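Local coordinates for protein silicatein alpha (Tethya aurantium, PDB 6ZQ3) that belongs to the papain-like cysteine peptidase family and probably takes part in forming the silica spicules of a marine sponge, at residues Leu182-Trp187 and Leu194-Met199. Sequence-based numbering, arbitrary orientation.
Sequences LAKNSW and LGYVKM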
loop_
_atom_site.group_PDB
_atom_site.type_symbol
_atom_site.label_atom_id
_atom_site.label_comp_id
_atom_site.label_asym_id
_atom_site.label_seq_id
_atom_site.Cartn_x
_atom_site.Cartn_y
_atom_site.Cartn_z
ATOM N N LEU A 182 -6.270 -4.912 -9.182
ATOM C CA LEU A 182 -7.169 -4.549 -8.098
ATOM C C LEU A 182 -6.369 -3.833 -7.021
ATOM O O LEU A 182 -5.515 -4.419 -6.371
ATOM C CB LEU A 182 -7.851 -5.796 -7.527
ATOM C CG LEU A 182 -8.917 -5.522 -6.460
ATOM C CD1 LEU A 182 -10.068 -4.693 -7.031
ATOM C CD2 LEU A 182 -9.421 -6.838 -5.874
ATOM N N ALA A 183 -6.625 -2.549 -6.845
ATOM C CA ALA A 183 -5.816 -1.763 -5.950
ATOM C C ALA A 183 -6.683 -1.281 -4.811
ATOM O O ALA A 183 -7.782 -0.802 -5.024
ATOM C CB ALA A 183 -5.195 -0.585 -6.710
ATOM N N LYS A 184 -6.176 -1.389 -3.603
ATOM C CA LYS A 184 -6.882 -0.895 -2.419
ATOM C C LYS A 184 -6.395 0.525 -2.048
ATOM O O LYS A 184 -5.212 0.713 -1.796
ATOM C CB LYS A 184 -6.635 -1.886 -1.271
ATOM C CG LYS A 184 -7.265 -1.523 0.050
ATOM C CD LYS A 184 -6.651 -2.392 1.142
ATOM C CE LYS A 184 -7.569 -2.487 2.344
ATOM N NZ LYS A 184 -6.779 -2.595 3.583
ATOM N N ASN A 185 -7.286 1.511 -2.044
ATOM C CA ASN A 185 -6.930 2.897 -1.670
ATOM C C ASN A 185 -7.225 3.092 -0.175
ATOM O O ASN A 185 -7.729 2.186 0.504
ATOM C CB ASN A 185 -7.733 3.918 -2.517
ATOM C CG ASN A 185 -6.996 5.225 -2.738
ATOM O OD1 ASN A 185 -5.928 5.476 -2.167
ATOM N ND2 ASN A 185 -7.565 6.080 -3.576
ATOM N N SER A 186 -6.908 4.269 0.332
ATOM C CA SER A 186 -7.119 4.577 1.723
ATOM C C SER A 186 -7.820 5.926 1.791
ATOM O O SER A 186 -7.422 6.817 2.560
ATOM C CB SER A 186 -5.766 4.591 2.465
ATOM O OG SER A 186 -4.786 5.385 1.784
ATOM N N TRP A 187 -8.861 6.071 0.954
ATOM C CA TRP A 187 -9.760 7.237 0.982
ATOM C C TRP A 187 -11.115 6.812 1.495
ATOM O O TRP A 187 -12.095 7.494 1.283
ATOM C CB TRP A 187 -9.879 7.912 -0.402
ATOM C CG TRP A 187 -8.609 8.584 -0.803
ATOM C CD1 TRP A 187 -7.555 8.857 0.001
ATOM C CD2 TRP A 187 -8.260 9.087 -2.103
ATOM N NE1 TRP A 187 -6.566 9.482 -0.708
ATOM C CE2 TRP A 187 -6.977 9.646 -2.001
ATOM C CE3 TRP A 187 -8.909 9.120 -3.344
ATOM C CZ2 TRP A 187 -6.321 10.225 -3.095
ATOM C CZ3 TRP A 187 -8.260 9.695 -4.425
ATOM C CH2 TRP A 187 -6.988 10.249 -4.292
ATOM N N LEU A 194 -16.048 0.572 -3.288
ATOM C CA LEU A 194 -15.908 0.152 -1.876
ATOM C C LEU A 194 -14.496 0.511 -1.343
ATOM O O LEU A 194 -13.901 -0.232 -0.565
ATOM N N GLY A 195 -13.964 1.648 -1.777
ATOM C CA GLY A 195 -12.573 2.027 -1.507
ATOM C C GLY A 195 -11.535 1.380 -2.411
ATOM O O GLY A 195 -10.329 1.616 -2.249
ATOM N N TYR A 196 -11.977 0.545 -3.341
ATOM C CA TYR A 196 -11.081 -0.087 -4.316
ATOM C C TYR A 196 -11.107 0.627 -5.647
ATOM O O TYR A 196 -12.101 1.232 -6.021
ATOM C CB TYR A 196 -11.483 -1.546 -4.592
ATOM C CG TYR A 196 -11.088 -2.469 -3.501
ATOM C CD1 TYR A 196 -11.885 -2.618 -2.376
ATOM C CD2 TYR A 196 -9.883 -3.158 -3.544
ATOM C CE1 TYR A 196 -11.519 -3.462 -1.340
ATOM C CE2 TYR A 196 -9.513 -3.995 -2.511
ATOM C CZ TYR A 196 -10.351 -4.150 -1.423
ATOM O OH TYR A 196 -10.007 -4.982 -0.389
ATOM N N VAL A 197 -10.036 0.485 -6.397
ATOM C CA VAL A 197 -10.041 0.913 -7.788
ATOM C C VAL A 197 -9.505 -0.247 -8.642
ATOM O O VAL A 197 -8.561 -0.952 -8.236
ATOM C CB VAL A 197 -9.246 2.235 -7.973
ATOM C CG1 VAL A 197 -7.811 2.107 -7.475
ATOM C CG2 VAL A 197 -9.261 2.714 -9.407
ATOM N N LYS A 198 -10.122 -0.460 -9.802
ATOM C CA LYS A 198 -9.576 -1.396 -10.768
ATOM C C LYS A 198 -8.823 -0.586 -11.808
ATOM O O LYS A 198 -9.419 0.224 -12.523
ATOM C CB LYS A 198 -10.676 -2.263 -11.379
ATOM N N MET A 199 -7.502 -0.767 -11.872
ATOM C CA MET A 199 -6.684 -0.037 -12.859
ATOM C C MET A 199 -6.233 -0.863 -14.052
ATOM O O MET A 199 -6.276 -2.084 -14.027
ATOM C CB MET A 199 -5.510 0.608 -12.166
ATOM C CG MET A 199 -6.007 1.703 -11.248
ATOM S SD MET A 199 -4.715 2.658 -10.499
ATOM C CE MET A 199 -4.034 3.492 -11.926
HETATM O O HOH W 1 -10.357 3.929 -0.352
#
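Ala183 and Val197 form the hydrogen-bonded pair of an antiparallel hairpin, and their backbones meet twice: Ala183 N gives to Val197 O at 2.9 Å, and Val197 N returns a bond of 2.9 Å to Ala183 O. On their face of the sheet Ala183 CB rests on Val197 CG1 at 3.8 Å. On the other face, CG anti to the carbonyl carbon (chi1 -76°) swings the Tyr196 ring over toward the neighbouring strand, where its CD2-CE2 side reaches two residues: CD2 lies 3.8 Å from Leu182 CD1, while CE2 sits 3.8 Å from Lys184 CB. An alanine in place of Tyr196 would probably leave a gap beside Leu182 CD1 and Lys184 CB, with both losing the ring they pack on. Past the strands, Asn185 N donates to Gly195 O at 3.1 Å. That carbonyl also accepts from a water, which in turn takes the N-H of Trp187 at 2.9 Å. Farther out, Lys184 NZ bonds Gly16 O, and Asn185 OD1 hydrogen-bonds His165 NE2, consistent with the Asn-His pair of papain-like active sites; Trp187 packs against His165 as well. With Gly195 O gripped by both a backbone amide and a water, the hairpin probably helps hold Asn185 in position beside His165.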